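Long-range contacts in D-alanine--D-alanine ligase (Acinetobacter baumannii ACICU, PDB 5D8D), which catalyses the ATP-dependent joining of two D-alanine molecules into D-alanyl-D-alanine, a building block of bacterial peptidoglycan: residues N3-F7 with S38-A42; K6-V10 with L300-L304; D111-A115 with N263-L267. Residues are numbered along the deposited sequence.

The chain begins with the short helix 3-7, and both contacts at this end start from it. Contact 1 closes first: after strand 9-13 and helix 21-37, the chain comes back as 38-42 to pack on helix 3-7 and enter strand 41-45. Contact 3 lies within the longer loop closed by contact 2. It joins segment 111-115, which follows helix 100-108, to the edge strand 264-270 within the ATP-grasp region, with its centre about 35 Å from that of contact 2. Contact 2 then brings 300-304, the last modelled residues, back to 6-10. Contacts 1 and 2 share Lys6 and Phe7, and Gln41 O meets Val10 N at 3.0 Å, so they form one continuous region.

Contact 1 of 3, residues N3-F7 with S38-A42; sequences NATKF and SGVQA
Residues 3-7 form a short helix, with Phe7 N hydrogen-bonded to Asn3 O at 3.3 Å. Segment 38-42 leaves helix 21-37 through a Schellman motif: Gly39 is its C-prime residue with phi 76°, which glycine adopts easily, and Val40 N reaches back to Leu35 O. An inverse gamma turn centred on Gln41 (phi/psi -85/80°) follows, then extended Ala42. The backbones come closest at Ala4 and Val40, CA to CA 4.7 Å, consistent with the small side chain of Ala4. This is the helix-to-strand end of a beta-alpha-beta crossover, strand 9-13, helix 21-37, strand 41-45, in the Rossmann-like N-terminal part. Asn3 (chi1 m) points CA-to-CB toward the other segment, and its amide ND2 donates to Ser38 O at 2.8 Å, nearly linearly. Gln41 (chi1 m, chi2 t) brings NE2 to Ala4 O in a weak 3.4 Å hydrogen bond. On the buried side, Val40 CG1 lies 4.2 Å from Phe7 CD2 and 4.1 Å from Asn3 CB, a short branched side chain beside an aromatic ring.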
# COMPACT_ATOMS: atom_id res chain seq x y z
N ASN A 3 1.19 34.45 6.15
CA ASN A 3 1.20 33.01 6.37
C ASN A 3 0.13 32.53 7.40
O ASN A 3 -0.40 31.44 7.24
CB ASN A 3 2.62 32.50 6.71
CG ASN A 3 3.59 32.46 5.49
OD1 ASN A 3 3.18 32.34 4.32
ND2 ASN A 3 4.90 32.53 5.77
N ALA A 4 -0.21 33.31 8.42
CA ALA A 4 -1.28 32.87 9.35
C ALA A 4 -2.61 32.67 8.61
O ALA A 4 -3.36 31.73 8.91
CB ALA A 4 -1.46 33.84 10.51
N THR A 5 -2.88 33.56 7.65
CA THR A 5 -4.10 33.48 6.85
C THR A 5 -4.02 32.29 5.92
O THR A 5 -4.81 31.37 6.04
CB THR A 5 -4.34 34.79 6.08
OG1 THR A 5 -4.87 35.76 7.00
CG2 THR A 5 -5.32 34.63 4.90
N LYS A 6 -3.02 32.32 5.04
CA LYS A 6 -2.77 31.37 3.95
C LYS A 6 -2.90 29.90 4.33
O LYS A 6 -3.45 29.14 3.57
CB LYS A 6 -1.36 31.62 3.39
CG LYS A 6 -0.91 30.78 2.20
CD LYS A 6 0.04 31.60 1.31
CE LYS A 6 0.77 30.79 0.25
NZ LYS A 6 2.15 30.38 0.68
N PHE A 7 -2.39 29.52 5.51
CA PHE A 7 -2.41 28.13 6.01
C PHE A 7 -3.38 27.83 7.15
O PHE A 7 -3.62 26.64 7.45
CB PHE A 7 -1.01 27.69 6.47
CG PHE A 7 0.04 27.76 5.39
CD1 PHE A 7 0.07 26.82 4.37
CD2 PHE A 7 1.01 28.75 5.39
CE1 PHE A 7 1.04 26.88 3.37
CE2 PHE A 7 1.98 28.81 4.41
CZ PHE A 7 1.99 27.87 3.40
N SER A 38 8.18 31.55 10.72
CA SER A 38 7.61 31.99 9.44
C SER A 38 6.19 32.54 9.55
O SER A 38 5.54 32.81 8.53
CB SER A 38 7.65 30.84 8.42
OG SER A 38 8.91 30.23 8.39
N GLY A 39 5.68 32.69 10.76
CA GLY A 39 4.34 33.23 10.99
C GLY A 39 3.19 32.29 10.71
O GLY A 39 2.04 32.75 10.69
N VAL A 40 3.45 30.98 10.53
CA VAL A 40 2.34 30.02 10.41
C VAL A 40 1.85 29.59 11.79
O VAL A 40 2.63 29.54 12.71
CB VAL A 40 2.55 28.83 9.42
CG1 VAL A 40 3.77 28.97 8.54
CG2 VAL A 40 2.50 27.51 10.14
N GLN A 41 0.56 29.34 11.93
CA GLN A 41 -0.04 28.98 13.22
C GLN A 41 0.12 27.49 13.39
O GLN A 41 -0.82 26.76 13.16
CB GLN A 41 -1.56 29.24 13.30
CG GLN A 41 -2.04 30.67 13.34
CD GLN A 41 -3.56 30.71 13.27
OE1 GLN A 41 -4.25 30.17 14.15
NE2 GLN A 41 -4.10 31.29 12.20
N ALA A 42 1.30 27.05 13.80
CA ALA A 42 1.58 25.62 13.97
C ALA A 42 1.44 25.19 15.45
O ALA A 42 1.72 25.99 16.35
CB ALA A 42 2.95 25.33 13.46

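Contact 2 of 3, residues K6-V10 with L300-L304; sequences KFGKV and LEQTL
Phe7 is the centre of this contact, which joins the two ends of the modelled chain: helix 292-301 and its tail pack against the junction of helix 3-7 with strand 9-13, the middle strand of the parallel sheet of the Rossmann-like N-terminal part. The ring (chi1 m, chi2 -74°) takes Leu300 CD2 over one face in a CH-pi contact, 3.9 Å from the centroid and 16° off the normal, and Leu300 CG lies 3.7 Å from Phe7 CD1. Leu300 is t,p, which brings CD2 to 4.1 Å from Val10 CG1; the CD2 methyl fills the space between the flat ring and the Val10 side chain. Leu304 CD1 lies 3.9 Å from Phe7 CE1, and at the ring edge Glu301 CG is 4.0 Å from Phe7 CZ. The nearest CA pair, Phe7 and Leu304, is 8.0 Å apart, so side chains make most of the contact. Gly8, with phi 60°, turns the chain from helix into strand. In the other segment, Glu301 to Leu304 form a type I turn, Leu304 N to Glu301 O 3.2 Å, and Thr303 OG1 donates to Leu300 O at 2.8 Å. Arg60 ties both segments, hydrogen-bonded to Phe7 O and Thr303 OG1. At the polar edge the long Lys6 side chain passes Leu304, CE to CD1 3.8 Å, and its NZ makes a weak salt bridge with Glu301 OE2 at 3.3 Å.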
# COMPACT_ATOMS: atom_id res chain seq x y z
N LYS A 6 -3.02 32.32 5.04
CA LYS A 6 -2.77 31.37 3.95
C LYS A 6 -2.90 29.90 4.33
O LYS A 6 -3.45 29.14 3.57
CB LYS A 6 -1.36 31.62 3.39
CG LYS A 6 -0.91 30.78 2.20
CD LYS A 6 0.04 31.60 1.31
CE LYS A 6 0.77 30.79 0.25
NZ LYS A 6 2.15 30.38 0.68
N PHE A 7 -2.39 29.52 5.51
CA PHE A 7 -2.41 28.13 6.01
C PHE A 7 -3.38 27.83 7.15
O PHE A 7 -3.62 26.64 7.45
CB PHE A 7 -1.01 27.69 6.47
CG PHE A 7 0.04 27.76 5.39
CD1 PHE A 7 0.07 26.82 4.37
CD2 PHE A 7 1.01 28.75 5.39
CE1 PHE A 7 1.04 26.88 3.37
CE2 PHE A 7 1.98 28.81 4.41
CZ PHE A 7 1.99 27.87 3.40
N GLY A 8 -3.92 28.86 7.82
CA GLY A 8 -4.87 28.60 8.90
C GLY A 8 -4.17 27.76 9.98
O GLY A 8 -2.98 27.95 10.22
N LYS A 9 -4.89 26.83 10.62
CA LYS A 9 -4.33 26.12 11.78
C LYS A 9 -3.62 24.90 11.27
O LYS A 9 -4.26 24.10 10.62
CB LYS A 9 -5.38 25.75 12.82
CG LYS A 9 -5.90 26.94 13.59
CD LYS A 9 -6.80 26.55 14.76
CE LYS A 9 -5.99 26.16 15.99
NZ LYS A 9 -6.71 25.12 16.78
N VAL A 10 -2.31 24.77 11.52
CA VAL A 10 -1.58 23.60 11.07
C VAL A 10 -1.16 22.75 12.22
O VAL A 10 -0.70 23.25 13.21
CB VAL A 10 -0.48 23.87 9.99
CG1 VAL A 10 -0.35 25.33 9.60
CG2 VAL A 10 0.83 23.17 10.27
N LEU A 300 5.02 22.50 3.20
CA LEU A 300 3.64 22.75 3.57
C LEU A 300 2.80 23.28 2.39
O LEU A 300 1.58 23.13 2.37
CB LEU A 300 3.60 23.76 4.74
CG LEU A 300 2.25 23.99 5.41
CD1 LEU A 300 1.68 22.67 5.91
CD2 LEU A 300 2.43 24.94 6.57
N GLU A 301 3.44 23.94 1.43
CA GLU A 301 2.74 24.50 0.27
C GLU A 301 2.09 23.44 -0.60
O GLU A 301 1.09 23.72 -1.22
CB GLU A 301 3.68 25.37 -0.56
CG GLU A 301 3.75 26.80 -0.04
CD GLU A 301 4.82 27.61 -0.72
OE1 GLU A 301 5.58 26.99 -1.50
OE2 GLU A 301 4.89 28.85 -0.48
N GLN A 302 2.59 22.22 -0.57
CA GLN A 302 1.90 21.08 -1.22
C GLN A 302 0.47 20.93 -0.75
O GLN A 302 -0.32 20.36 -1.50
CB GLN A 302 2.55 19.73 -0.94
CG GLN A 302 4.04 19.60 -1.29
CD GLN A 302 4.81 18.62 -0.37
OE1 GLN A 302 4.23 17.66 0.19
NE2 GLN A 302 6.12 18.83 -0.25
N THR A 303 0.14 21.39 0.47
CA THR A 303 -1.21 21.20 1.00
C THR A 303 -2.27 22.19 0.49
O THR A 303 -3.40 22.12 0.96
CB THR A 303 -1.23 21.14 2.56
OG1 THR A 303 -0.96 22.41 3.18
CG2 THR A 303 -0.25 20.17 3.05
N LEU A 304 -1.92 23.09 -0.43
CA LEU A 304 -2.84 24.13 -0.95
C LEU A 304 -3.45 23.70 -2.28
O LEU A 304 -2.87 22.86 -2.99
CB LEU A 304 -2.11 25.47 -1.12
CG LEU A 304 -1.59 26.15 0.17
CD1 LEU A 304 -0.58 27.24 -0.15
CD2 LEU A 304 -2.68 26.71 1.06

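Contact 3 of 3, residues D111-A115 with N263-L267; sequences DLPTA and NFWLL
An irregular segment, not another strand, meets the outer side of strand 264-270 here, and a threonine hydroxyl takes the place of a second backbone donor. Leu266 N donates to Pro113 O at 3.2 Å with an angle of 162°, and Thr114 OG1 donates to Leu266 O at 3.0 Å. Thr114 has chi1 t, and its hydroxyl is also hydrogen-bonded to Lys104 NZ. The CA atoms of Thr114 and Leu266 are 4.9 Å apart. Asp111, with phi 66°, is the C-prime residue of a Schellman motif that ends helix 100-108; from Leu112 to Ala115 the backbone is extended. Proline suits position 113, since it favours this extended form and offers a carbonyl while needing no partner for an amide hydrogen. Pro113 CB lies 4.0 Å from Trp265 CE3, and Pro113 CG is 3.6 Å from Phe264 O. The broad indole (chi1 m, chi2 100°) lies along Pro113 and Thr114, with Trp265 CZ3 3.6 Å from Thr114 O, and its NE1 is hydrogen-bonded to Asp259. Buried Leu266 (m,t) brings CD1 to 4.0 Å from Leu112 CB and fills the gap to Trp107 and Ala242. The backbones of Trp265 and Leu267 hydrogen-bond to strand 252-259, leaving the N and O of Leu266 to face 111-115. Farther along come Glu268 and Asn270, predicted magnesium ligands, and Trp265 lies against Ile179 in the predicted ATP-binding region, all within the ATP-grasp domain.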
# COMPACT_ATOMS: atom_id res chain seq x y z
N ASP A 111 10.12 -1.29 -15.40
CA ASP A 111 11.33 -1.32 -16.23
C ASP A 111 12.48 -0.45 -15.68
O ASP A 111 13.25 0.15 -16.43
CB ASP A 111 10.98 -1.00 -17.70
CG ASP A 111 11.45 -2.09 -18.66
OD1 ASP A 111 12.67 -2.38 -18.67
OD2 ASP A 111 10.59 -2.66 -19.38
N LEU A 112 12.59 -0.43 -14.35
CA LEU A 112 13.52 0.41 -13.62
C LEU A 112 14.47 -0.56 -12.93
O LEU A 112 14.03 -1.59 -12.39
CB LEU A 112 12.77 1.29 -12.59
CG LEU A 112 12.39 2.74 -12.90
CD1 LEU A 112 12.21 3.05 -14.38
CD2 LEU A 112 11.16 3.17 -12.16
N PRO A 113 15.78 -0.27 -12.94
CA PRO A 113 16.74 -1.23 -12.40
C PRO A 113 16.81 -1.28 -10.87
O PRO A 113 16.81 -0.25 -10.22
CB PRO A 113 18.06 -0.72 -12.96
CG PRO A 113 17.87 0.77 -13.00
CD PRO A 113 16.42 1.01 -13.31
N THR A 114 16.90 -2.48 -10.35
CA THR A 114 16.99 -2.71 -8.93
C THR A 114 17.61 -4.09 -8.75
O THR A 114 17.53 -4.92 -9.65
CB THR A 114 15.60 -2.61 -8.27
OG1 THR A 114 15.73 -2.71 -6.86
CG2 THR A 114 14.66 -3.70 -8.74
N ALA A 115 18.28 -4.34 -7.63
CA ALA A 115 19.04 -5.58 -7.49
C ALA A 115 18.12 -6.79 -7.30
O ALA A 115 17.12 -6.71 -6.57
CB ALA A 115 20.04 -5.48 -6.34
N ASN A 263 26.74 1.72 -13.53
CA ASN A 263 25.29 1.57 -13.55
C ASN A 263 24.63 1.97 -12.23
O ASN A 263 25.18 1.72 -11.13
CB ASN A 263 24.90 0.12 -13.81
CG ASN A 263 25.43 -0.39 -15.11
OD1 ASN A 263 25.20 0.22 -16.15
ND2 ASN A 263 26.14 -1.53 -15.06
N PHE A 264 23.44 2.52 -12.33
CA PHE A 264 22.69 2.85 -11.16
C PHE A 264 21.77 1.70 -10.78
O PHE A 264 21.23 1.03 -11.63
CB PHE A 264 21.96 4.14 -11.38
CG PHE A 264 22.86 5.28 -11.75
CD1 PHE A 264 23.96 5.61 -10.94
CD2 PHE A 264 22.62 6.03 -12.88
CE1 PHE A 264 24.80 6.66 -11.28
CE2 PHE A 264 23.46 7.08 -13.23
CZ PHE A 264 24.55 7.39 -12.43
N TRP A 265 21.61 1.50 -9.48
CA TRP A 265 20.70 0.52 -8.94
C TRP A 265 19.86 1.15 -7.81
O TRP A 265 20.41 1.59 -6.81
CB TRP A 265 21.49 -0.64 -8.42
CG TRP A 265 22.24 -1.36 -9.49
CD1 TRP A 265 23.54 -1.22 -9.79
CD2 TRP A 265 21.72 -2.35 -10.41
NE1 TRP A 265 23.89 -2.05 -10.82
CE2 TRP A 265 22.79 -2.75 -11.23
CE3 TRP A 265 20.47 -2.93 -10.62
CZ2 TRP A 265 22.65 -3.70 -12.25
CZ3 TRP A 265 20.32 -3.88 -11.63
CH2 TRP A 265 21.40 -4.25 -12.44
N LEU A 266 18.53 1.18 -7.97
CA LEU A 266 17.62 1.73 -6.98
C LEU A 266 17.49 0.85 -5.73
O LEU A 266 17.30 -0.36 -5.84
CB LEU A 266 16.25 1.91 -7.57
CG LEU A 266 16.15 2.91 -8.71
CD1 LEU A 266 14.86 2.61 -9.45
CD2 LEU A 266 16.12 4.34 -8.23
N LEU A 267 17.57 1.48 -4.56
CA LEU A 267 17.61 0.78 -3.28
C LEU A 267 16.28 0.84 -2.51
O LEU A 267 15.72 -0.20 -2.15
CB LEU A 267 18.76 1.30 -2.42
CG LEU A 267 20.06 0.49 -2.30
CD1 LEU A 267 20.38 -0.40 -3.49
CD2 LEU A 267 21.24 1.42 -2.00